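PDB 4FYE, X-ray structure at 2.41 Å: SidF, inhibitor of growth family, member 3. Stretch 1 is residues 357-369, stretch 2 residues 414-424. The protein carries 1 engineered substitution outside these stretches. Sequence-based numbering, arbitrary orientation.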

# COMPACT_ATOMS: atom_id res chain seq x y z
N CYS A 357 -2.33 -0.66 -10.67
CA CYS A 357 -1.42 -1.81 -10.67
C CYS A 357 -1.32 -2.37 -9.23
O CYS A 357 -0.68 -1.79 -8.35
CB CYS A 357 -0.04 -1.41 -11.20
SG CYS A 357 1.19 -2.78 -11.10
N TYR A 358 -1.96 -3.49 -8.99
CA TYR A 358 -2.01 -4.04 -7.64
C TYR A 358 -0.90 -5.09 -7.53
O TYR A 358 -1.01 -6.14 -8.10
CB TYR A 358 -3.43 -4.57 -7.39
CG TYR A 358 -3.61 -5.28 -6.09
CD1 TYR A 358 -2.98 -4.83 -4.93
CD2 TYR A 358 -4.45 -6.37 -5.99
CE1 TYR A 358 -3.16 -5.51 -3.72
CE2 TYR A 358 -4.60 -7.06 -4.80
CZ TYR A 358 -3.95 -6.64 -3.67
OH TYR A 358 -4.15 -7.34 -2.48
N THR A 359 0.22 -4.82 -6.88
CA THR A 359 1.16 -5.95 -6.71
C THR A 359 0.88 -6.64 -5.37
O THR A 359 1.28 -6.20 -4.31
CB THR A 359 2.61 -5.53 -6.84
OG1 THR A 359 2.79 -4.41 -6.04
CG2 THR A 359 2.94 -5.08 -8.34
N GLN A 360 0.14 -7.74 -5.44
CA GLN A 360 -0.22 -8.47 -4.23
C GLN A 360 0.93 -9.42 -3.86
O GLN A 360 1.69 -9.88 -4.74
CB GLN A 360 -1.47 -9.28 -4.52
CG GLN A 360 -2.14 -9.92 -3.34
CD GLN A 360 -3.33 -10.79 -3.78
OE1 GLN A 360 -3.21 -11.66 -4.68
NE2 GLN A 360 -4.48 -10.56 -3.14
N VAL A 361 0.99 -9.77 -2.58
CA VAL A 361 2.15 -10.42 -2.02
C VAL A 361 1.82 -11.55 -0.96
O VAL A 361 2.66 -12.10 -0.31
CB VAL A 361 3.06 -9.26 -1.57
CG1 VAL A 361 3.21 -9.18 -0.09
CG2 VAL A 361 4.33 -9.18 -2.39
N VAL A 362 0.54 -11.88 -0.86
CA VAL A 362 -0.08 -13.09 -0.25
C VAL A 362 0.36 -14.41 -0.94
O VAL A 362 0.93 -14.39 -1.99
CB VAL A 362 -1.59 -12.82 -0.48
CG1 VAL A 362 -2.34 -13.94 -1.17
CG2 VAL A 362 -2.30 -12.13 0.70
N THR A 363 0.21 -15.58 -0.32
CA THR A 363 0.42 -16.80 -1.09
C THR A 363 -0.94 -17.51 -1.34
O THR A 363 -1.46 -18.29 -0.53
CB THR A 363 1.73 -17.63 -0.77
OG1 THR A 363 1.60 -19.06 -1.09
CG2 THR A 363 2.21 -17.47 0.52
N ALA A 364 -1.50 -17.14 -2.49
CA ALA A 364 -2.81 -17.54 -2.91
C ALA A 364 -3.01 -19.01 -2.83
O ALA A 364 -4.14 -19.46 -2.57
CB ALA A 364 -3.02 -17.09 -4.32
N GLY A 365 -1.96 -19.81 -3.07
CA GLY A 365 -2.19 -21.29 -3.04
C GLY A 365 -2.09 -22.04 -1.73
O GLY A 365 -2.28 -23.22 -1.70
N GLN A 366 -1.72 -21.35 -0.65
CA GLN A 366 -1.34 -21.96 0.64
C GLN A 366 -2.42 -22.84 1.21
O GLN A 366 -3.57 -22.49 1.18
CB GLN A 366 -1.08 -20.87 1.64
CG GLN A 366 -0.18 -21.27 2.77
CD GLN A 366 0.15 -20.12 3.66
OE1 GLN A 366 0.08 -20.25 4.88
NE2 GLN A 366 0.57 -18.98 3.08
N ARG A 367 -2.05 -23.96 1.81
CA ARG A 367 -3.05 -24.93 2.24
C ARG A 367 -3.21 -25.12 3.73
O ARG A 367 -4.13 -25.80 4.19
CB ARG A 367 -2.79 -26.29 1.56
CG ARG A 367 -3.17 -26.23 0.11
CD ARG A 367 -3.54 -27.56 -0.42
NE ARG A 367 -4.29 -27.44 -1.66
CZ ARG A 367 -3.89 -27.98 -2.81
NH1 ARG A 367 -2.74 -28.66 -2.88
NH2 ARG A 367 -4.65 -27.81 -3.88
N VAL A 368 -2.28 -24.61 4.50
CA VAL A 368 -2.45 -24.61 5.92
C VAL A 368 -2.31 -23.17 6.41
O VAL A 368 -1.60 -22.39 5.77
CB VAL A 368 -1.40 -25.48 6.63
CG1 VAL A 368 -1.66 -26.94 6.29
CG2 VAL A 368 0.01 -25.01 6.30
N ALA A 369 -2.99 -22.85 7.51
CA ALA A 369 -3.00 -21.48 8.05
C ALA A 369 -3.36 -20.55 6.89
O ALA A 369 -2.80 -19.45 6.75
CB ALA A 369 -1.63 -21.12 8.63
N MET A 414 -2.87 -6.72 -12.28
CA MET A 414 -2.79 -7.34 -11.03
C MET A 414 -1.79 -8.43 -11.13
O MET A 414 -1.88 -9.21 -12.06
CB MET A 414 -4.11 -7.92 -10.63
CG MET A 414 -3.85 -8.62 -9.30
SD MET A 414 -5.37 -9.21 -8.64
CE MET A 414 -4.93 -9.96 -7.13
N SER A 415 -0.86 -8.48 -10.15
CA SER A 415 0.07 -9.63 -10.01
C SER A 415 0.01 -10.24 -8.63
O SER A 415 -0.39 -9.60 -7.69
CB SER A 415 1.52 -9.24 -10.34
OG SER A 415 2.01 -8.21 -9.51
N SER A 416 0.42 -11.48 -8.46
CA SER A 416 0.35 -12.03 -7.14
C SER A 416 1.47 -13.00 -6.96
O SER A 416 1.40 -14.14 -7.42
CB SER A 416 -0.98 -12.70 -6.98
OG SER A 416 -1.07 -13.19 -5.66
N TRP A 417 2.55 -12.56 -6.31
CA TRP A 417 3.68 -13.46 -6.13
C TRP A 417 4.04 -13.41 -4.70
O TRP A 417 4.43 -12.33 -4.19
CB TRP A 417 4.89 -12.97 -6.89
CG TRP A 417 4.91 -13.18 -8.37
CD1 TRP A 417 5.07 -14.40 -9.06
CD2 TRP A 417 4.90 -12.15 -9.40
NE1 TRP A 417 5.09 -14.18 -10.42
CE2 TRP A 417 5.02 -12.86 -10.69
CE3 TRP A 417 4.81 -10.79 -9.39
CZ2 TRP A 417 5.02 -12.19 -11.89
CZ3 TRP A 417 4.82 -10.11 -10.61
CH2 TRP A 417 4.90 -10.79 -11.83
N GLY A 418 4.03 -14.60 -4.08
CA GLY A 418 4.10 -14.73 -2.63
C GLY A 418 5.45 -14.39 -2.04
O GLY A 418 6.49 -14.39 -2.76
N VAL A 419 5.47 -14.16 -0.72
CA VAL A 419 6.70 -13.81 -0.09
C VAL A 419 7.00 -14.65 1.20
O VAL A 419 8.11 -14.65 1.73
CB VAL A 419 6.53 -12.27 0.07
CG1 VAL A 419 6.16 -11.86 1.41
CG2 VAL A 419 7.46 -11.41 -0.77
N ASN A 420 5.99 -15.34 1.72
CA ASN A 420 6.20 -16.05 2.99
C ASN A 420 6.83 -17.43 2.71
O ASN A 420 7.33 -17.70 1.63
CB ASN A 420 4.90 -16.18 3.77
CG ASN A 420 3.93 -17.13 3.07
OD1 ASN A 420 2.76 -17.27 3.46
ND2 ASN A 420 4.42 -17.78 2.03
N TRP A 421 6.85 -18.30 3.70
CA TRP A 421 7.60 -19.54 3.57
C TRP A 421 6.93 -20.45 2.55
O TRP A 421 7.53 -21.38 2.02
CB TRP A 421 7.71 -20.17 4.93
CG TRP A 421 8.61 -21.40 4.98
CD1 TRP A 421 10.00 -21.47 5.09
CD2 TRP A 421 8.18 -22.79 4.87
NE1 TRP A 421 10.45 -22.77 5.06
CE2 TRP A 421 9.40 -23.61 4.98
CE3 TRP A 421 6.95 -23.43 4.73
CZ2 TRP A 421 9.36 -25.00 4.93
CZ3 TRP A 421 6.93 -24.84 4.69
CH2 TRP A 421 8.10 -25.59 4.79
N PHE A 422 5.67 -20.22 2.24
CA PHE A 422 4.97 -21.05 1.31
C PHE A 422 5.02 -20.57 -0.12
O PHE A 422 4.44 -21.20 -0.95
CB PHE A 422 3.53 -21.36 1.79
CG PHE A 422 3.45 -21.93 3.23
CD1 PHE A 422 3.48 -23.31 3.45
CD2 PHE A 422 3.31 -21.08 4.35
CE1 PHE A 422 3.40 -23.84 4.76
CE2 PHE A 422 3.21 -21.60 5.65
CZ PHE A 422 3.28 -22.97 5.86
N ARG A 423 5.80 -19.53 -0.42
CA ARG A 423 5.73 -18.83 -1.72
C ARG A 423 5.95 -19.74 -2.94
O ARG A 423 5.44 -19.47 -4.02
CB ARG A 423 6.69 -17.59 -1.74
CG ARG A 423 8.16 -17.92 -2.11
CD ARG A 423 9.17 -16.81 -1.79
NE ARG A 423 9.40 -17.15 -0.45
CZ ARG A 423 10.47 -17.69 0.10
NH1 ARG A 423 11.68 -17.88 -0.51
NH2 ARG A 423 10.28 -17.96 1.35
N GLN A 424 6.73 -20.80 -2.79
CA GLN A 424 7.06 -21.67 -3.94
C GLN A 424 7.59 -22.97 -3.44
O GLN A 424 8.79 -23.19 -3.36
CB GLN A 424 8.06 -21.06 -4.92
CG GLN A 424 8.13 -21.83 -6.29
CD GLN A 424 6.92 -21.50 -7.19
OE1 GLN A 424 6.02 -20.80 -6.75
NE2 GLN A 424 6.89 -22.00 -8.42
O HOH W 1 2.98 -9.00 -6.72
O HOH W 2 3.21 -14.47 0.93

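Residues 357-360 and 414-416 run side by side as parallel strands, their axes 4.7 Å apart at closest approach and their N-to-C directions within 6° of parallel, and the contact continues into the loops that follow. Together the two stretches bury 749 Å². Phe 422, Met 414, Gln 360 and Thr 363 are among the residues most covered by the other stretch, Thr 363 with its CA-to-CB bond pointing toward stretch 2.

The backbone provides the most regular set of bonds. Ser 415 N donates to Tyr 358 O (3.1 Å, nearly linear), Gln 360 N donates to Ser 415 O (3.0 Å), and Trp 417 N donates to Gln 360 O (3.2 Å). Ser 415 thus uses both its amide and its carbonyl, bonding to the residues before and after its partner Thr 359, as is usual in parallel pairing. Beyond the strands the regular hydrogen bonding stops, but the chains stay close. Gly 418 CA lies 3.3 Å from Val 362 O in a CA-H...O contact, and the close passage depends on the absence of a side chain: a CB at Gly 418 would fall 2.9 Å from Thr 363 CB.

Two waters add bridges between the stretches. Water 1 donates to Gln 360 O (2.5 Å) and also bonds to Ser 415 OG (3.1 Å), so Gln 360 O accepts from both Trp 417 N and the water. Water 2 donates to Val 361 O (2.7 Å) and accepts from Val 419 N (2.8 Å), bridging backbone groups 3.5 Å apart (Val 361 O to Val 419 N).

Side-chain polar contacts center on Gln 360, which shares a sheet face with Tyr 358, Met 414 and Ser 416. Its chi1 and chi2 are both t, and the extended chain places Gln 360 OE1 2.8 Å from Ser 416 OG, which donates to it. The small serine hydroxyl satisfies the amide oxygen in a buried setting, while within stretch 1 Gln 360 NE2 makes a weak bond to Tyr 358 OH (3.3 Å). On the other face Thr 359 CG2 lies 3.5 Å from Ser 415 OG. Farther along, Gln 366 NE2 donates weakly to Asn 420 OD1 (2.8 Å). Each of these residues belongs to a type I turn, Thr 363 to Gln 366 and Asn 420 to Arg 423, so the bond links the two turns.

Apolar and aromatic contacts complete the account. Met 414, with all three chi angles t, reaches along the sheet face to bring Met 414 CE 3.7 Å from Tyr 358 CE2; its flexible, unbranched chain suits the approach to the tyrosine ring. Val 361 CG2 meets Val 419 CG2 at 4.2 Å. At the far end Phe 422 points toward stretch 1, where Gln 366 CG lies 4.1 Å from the centroid of the Phe 422 ring in an off-centre CH-pi contact, and Val 368 CG2 packs 3.9 Å from Phe 422 CZ.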